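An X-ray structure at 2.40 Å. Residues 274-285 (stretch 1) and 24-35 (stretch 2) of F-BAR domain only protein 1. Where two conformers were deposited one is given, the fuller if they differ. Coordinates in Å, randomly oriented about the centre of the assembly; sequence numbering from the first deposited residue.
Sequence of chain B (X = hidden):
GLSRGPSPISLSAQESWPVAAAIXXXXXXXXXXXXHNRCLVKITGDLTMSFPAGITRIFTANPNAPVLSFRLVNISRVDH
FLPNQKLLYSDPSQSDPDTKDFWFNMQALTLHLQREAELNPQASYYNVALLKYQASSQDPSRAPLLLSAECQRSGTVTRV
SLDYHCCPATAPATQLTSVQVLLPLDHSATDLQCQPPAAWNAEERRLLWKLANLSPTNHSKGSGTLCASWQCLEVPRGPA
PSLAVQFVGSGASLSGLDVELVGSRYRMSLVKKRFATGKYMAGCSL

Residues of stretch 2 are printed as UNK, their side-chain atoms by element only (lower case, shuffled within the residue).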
# COMPACT_ATOMS: atom_id res chain seq x y z
N ARG B 274 2.51 3.18 -3.94
CA ARG B 274 3.23 2.66 -2.79
C ARG B 274 2.35 1.72 -1.99
O ARG B 274 1.14 1.87 -1.93
CB ARG B 274 3.74 3.78 -1.89
CG ARG B 274 2.66 4.67 -1.36
CD ARG B 274 3.25 5.80 -0.54
NE ARG B 274 2.22 6.55 0.18
CZ ARG B 274 2.48 7.49 1.07
NH1 ARG B 274 3.73 7.80 1.36
NH2 ARG B 274 1.48 8.12 1.68
N PHE B 275 2.98 0.71 -1.39
CA PHE B 275 2.23 -0.18 -0.53
C PHE B 275 3.08 -0.60 0.66
O PHE B 275 4.31 -0.51 0.64
CB PHE B 275 1.72 -1.38 -1.31
CG PHE B 275 2.79 -2.21 -1.94
CD1 PHE B 275 3.55 -3.09 -1.18
CD2 PHE B 275 3.00 -2.17 -3.29
CE1 PHE B 275 4.51 -3.87 -1.76
CE2 PHE B 275 3.95 -2.96 -3.88
CZ PHE B 275 4.71 -3.81 -3.11
N ALA B 276 2.41 -1.04 1.71
CA ALA B 276 3.08 -1.46 2.92
C ALA B 276 2.24 -2.53 3.62
O ALA B 276 1.03 -2.62 3.43
CB ALA B 276 3.31 -0.28 3.86
N THR B 277 2.91 -3.31 4.45
CA THR B 277 2.21 -4.28 5.28
C THR B 277 1.53 -3.57 6.43
O THR B 277 2.05 -2.62 7.00
CB THR B 277 3.17 -5.32 5.85
OG1 THR B 277 4.27 -4.68 6.47
CG2 THR B 277 3.64 -6.24 4.81
N GLY B 278 0.34 -4.04 6.76
CA GLY B 278 -0.25 -3.77 8.04
C GLY B 278 0.13 -4.91 8.97
O GLY B 278 1.31 -5.14 9.23
N LYS B 279 -0.87 -5.55 9.56
CA LYS B 279 -0.66 -6.82 10.23
C LYS B 279 -0.60 -7.94 9.20
O LYS B 279 -1.59 -8.25 8.54
CB LYS B 279 -1.79 -7.05 11.24
CG LYS B 279 -1.56 -8.19 12.19
CD LYS B 279 -2.66 -8.25 13.26
CE LYS B 279 -3.99 -8.62 12.65
NZ LYS B 279 -5.11 -8.50 13.62
N TYR B 280 0.56 -8.58 9.08
CA TYR B 280 0.79 -9.56 8.02
C TYR B 280 1.45 -10.76 8.67
O TYR B 280 2.63 -10.71 9.00
CB TYR B 280 1.68 -8.93 6.94
CG TYR B 280 1.69 -9.60 5.60
CD1 TYR B 280 2.45 -10.74 5.39
CD2 TYR B 280 1.00 -9.07 4.52
CE1 TYR B 280 2.49 -11.34 4.18
CE2 TYR B 280 1.04 -9.67 3.28
CZ TYR B 280 1.79 -10.80 3.11
OH TYR B 280 1.84 -11.43 1.90
N MET B 281 0.71 -11.86 8.81
CA MET B 281 1.03 -12.85 9.84
C MET B 281 0.98 -14.28 9.32
O MET B 281 0.19 -14.63 8.45
CB MET B 281 0.06 -12.80 11.03
CG MET B 281 -0.30 -11.45 11.54
SD MET B 281 0.99 -10.58 12.37
CE MET B 281 1.19 -11.52 13.86
N ALA B 282 1.83 -15.11 9.91
CA ALA B 282 1.82 -16.55 9.70
C ALA B 282 1.69 -17.24 11.05
O ALA B 282 2.52 -17.00 11.93
CB ALA B 282 3.08 -17.03 8.99
N GLY B 283 0.66 -18.04 11.21
CA GLY B 283 0.50 -18.87 12.39
C GLY B 283 0.87 -20.31 12.11
O GLY B 283 0.92 -20.74 10.96
N CYS B 284 1.14 -21.06 13.17
CA CYS B 284 1.51 -22.46 13.03
C CYS B 284 0.73 -23.31 14.02
O CYS B 284 0.33 -22.85 15.09
CB CYS B 284 3.02 -22.67 13.25
SG CYS B 284 3.72 -21.70 14.58
N SER B 285 0.49 -24.56 13.63
CA SER B 285 -0.25 -25.50 14.46
C SER B 285 0.70 -26.36 15.28
O SER B 285 1.68 -26.88 14.75
CB SER B 285 -1.16 -26.38 13.61
OG SER B 285 -0.39 -27.35 12.92
N UNK B 24 -2.05 4.52 -2.65
CA UNK B 24 -1.44 4.00 -1.44
C UNK B 24 -2.25 2.80 -0.95
O UNK B 24 -3.47 2.89 -0.84
o UNK B 24 -0.73 6.21 -0.90
c UNK B 24 -1.39 5.07 -0.37
c UNK B 24 -0.62 4.59 0.82
N UNK B 25 -1.59 1.69 -0.69
CA UNK B 25 -2.29 0.47 -0.31
C UNK B 25 -1.63 -0.19 0.89
O UNK B 25 -0.41 -0.28 0.95
o UNK B 25 -4.30 -0.78 -4.54
o UNK B 25 -2.92 -2.13 -3.56
c UNK B 25 -2.35 -0.51 -1.49
c UNK B 25 -3.53 -1.07 -3.61
c UNK B 25 -3.33 -0.07 -2.53
N UNK B 26 -2.44 -0.61 1.85
CA UNK B 26 -1.99 -1.42 2.97
C UNK B 26 -2.58 -2.82 2.89
O UNK B 26 -3.72 -3.01 2.47
c UNK B 26 -1.50 2.85 4.43
o UNK B 26 0.37 4.00 5.27
c UNK B 26 -1.64 0.47 4.58
c UNK B 26 -2.37 -0.79 4.31
c UNK B 26 -0.28 2.82 5.04
c UNK B 26 -2.16 1.68 4.20
c UNK B 26 -0.40 0.45 5.19
c UNK B 26 0.28 1.62 5.43
N UNK B 27 -1.80 -3.82 3.27
CA UNK B 27 -2.24 -5.19 3.16
C UNK B 27 -2.13 -5.89 4.50
O UNK B 27 -1.08 -5.85 5.16
c UNK B 27 0.03 -5.92 2.28
c UNK B 27 -1.47 -5.95 2.06
c UNK B 27 -1.61 -8.10 0.71
c UNK B 27 -2.02 -7.38 1.93
N UNK B 28 -3.23 -6.51 4.91
CA UNK B 28 -3.27 -7.37 6.08
C UNK B 28 -3.44 -8.80 5.59
O UNK B 28 -4.15 -9.05 4.62
c UNK B 28 -4.42 -7.00 7.00
n UNK B 28 -5.23 -5.15 8.28
c UNK B 28 -4.18 -5.72 7.76
o UNK B 28 -3.05 -5.30 7.94
N UNK B 29 -2.75 -9.73 6.22
CA UNK B 29 -2.86 -11.11 5.77
C UNK B 29 -2.69 -12.04 6.96
O UNK B 29 -2.08 -11.67 7.96
c UNK B 29 -1.83 -11.43 4.68
N UNK B 30 -3.27 -13.22 6.85
CA UNK B 30 -3.10 -14.26 7.86
C UNK B 30 -2.99 -15.61 7.19
O UNK B 30 -3.90 -16.03 6.48
c UNK B 30 -5.01 -16.13 10.34
c UNK B 30 -4.25 -14.25 8.86
c UNK B 30 -4.81 -17.00 11.39
o UNK B 30 -3.41 -17.82 13.14
c UNK B 30 -4.04 -15.22 9.99
c UNK B 30 -2.87 -15.19 10.72
c UNK B 30 -2.66 -16.05 11.75
c UNK B 30 -3.63 -16.96 12.09
N UNK B 31 -1.90 -16.31 7.45
CA UNK B 31 -1.70 -17.67 7.00
C UNK B 31 -1.87 -18.57 8.21
O UNK B 31 -1.10 -18.47 9.16
c UNK B 31 -0.34 -17.74 3.86
c UNK B 31 -0.33 -17.84 6.36
c UNK B 31 0.18 -15.75 2.67
c UNK B 31 -0.18 -17.07 2.68
c UNK B 31 -0.17 -17.10 5.06
c UNK B 31 0.37 -15.09 3.86
c UNK B 31 0.20 -15.76 5.05
N UNK B 32 -2.89 -19.42 8.17
CA UNK B 32 -3.27 -20.16 9.37
C UNK B 32 -2.25 -21.23 9.72
O UNK B 32 -2.03 -21.51 10.90
n UNK B 32 -7.33 -19.24 11.86
c UNK B 32 -7.21 -20.56 11.76
c UNK B 32 -5.77 -19.78 9.01
c UNK B 32 -4.65 -20.79 9.18
n UNK B 32 -7.17 -21.30 12.86
c UNK B 32 -7.13 -20.42 9.30
n UNK B 32 -7.11 -21.14 10.57
N UNK B 33 -1.64 -21.86 8.73
CA UNK B 33 -0.74 -22.94 9.03
C UNK B 33 -1.50 -24.25 9.15
O UNK B 33 -2.58 -24.42 8.58
N UNK B 34 -0.92 -25.18 9.90
CA UNK B 34 -1.60 -26.44 9.98
C UNK B 34 -1.57 -27.18 8.65
O UNK B 34 -0.68 -26.99 7.82
N UNK B 35 -2.58 -28.02 8.45
CA UNK B 35 -2.60 -28.89 7.29
C UNK B 35 -2.58 -28.08 6.00
O UNK B 35 -1.63 -28.18 5.22
o UNK B 35 -5.12 -32.88 8.71
o UNK B 35 -5.46 -31.84 6.81
c UNK B 35 -3.83 -30.93 8.26
c UNK B 35 -3.85 -29.77 7.29
c UNK B 35 -4.88 -31.96 7.90

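Position 24 carries three side-chain atoms, a carbon bearing one oxygen and one carbon. The oxygen lies 3.2 Å from Arg274 NE, at the edge of the guanidinium. This is Thr24: its OG1 accepts a hydrogen bond from NE, while the beta-branched form suits an extended strand.

Position 25 has three carbons in a row, the third carrying two oxygens: Glu25. Its CB lies 4.2 Å from Phe275 CB, and both carboxylate oxygens are hydrogen-bonded elsewhere in the structure, which makes a buried acid tolerable.

At position 26 one carbon leads to a six-carbon ring bearing an oxygen, so it is Tyr26. The small Ala276 leaves room for the ring, with Ala276 CB 3.9 Å from Tyr26 CE1.

Position 27 shows four carbons, forked at the first, one arm two carbons long: Ile27. Branched and apolar, it suits a buried strand site, its CG2 lying 4.0 Å from Tyr280 CD2.

Position 28 has two carbons, the second carrying an oxygen and a nitrogen. As Asn28, it sits where the partner chain turns a corner, and its OD1 takes a weak hydrogen bond from Lys279 N at 2.7 Å. Here Gly278 matters: a CB on it would clash with Asn28 OD1.

Position 29 has a single carbon, Ala29. That methyl lies over one face of the Tyr280 ring in a CH-pi contact, CB 3.6 Å from Tyr280 CE2.

Position 30 is again a ring of six carbons with an oxygen, Tyr30. Its CD1 is 3.8 Å from Met281 CB, and its OH occupies space that a CB on Gly283 would enter.

Position 31 has a six-carbon ring without oxygen. Phe31 suits this buried site, its CE1 lying 4.3 Å from Tyr280 CE1.

Position 32 has three carbons, a nitrogen, then a carbon with two more nitrogens: Arg32, exposed, poorly ordered and pointing away.

Positions 33 and 34 have no side-chain atoms. Gly33 has backbone angles that call for glycine, and a CB would also clash with Gly283 O. Gly34 has a positive phi, which favours glycine; its CA is 3.3 Å from Ser285 OG.

Position 35, three carbons ending in two oxygens, is Glu35, exposed and without contact.

The contact is a parallel strand pairing. Backbone hydrogen bonds such as Ala276 N to Glu25 O (3.0 Å) and Gly283 N to Phe31 O (2.7 Å) run along it on both sides of a bulge between Thr277 and Tyr280, where the register shifts by one. Beyond the bulge, the Tyr280 ring packs against Ile27, Ala29 and Phe31 on their shared face.

Stretch 2 (24-35) TEYINAYFRGGE
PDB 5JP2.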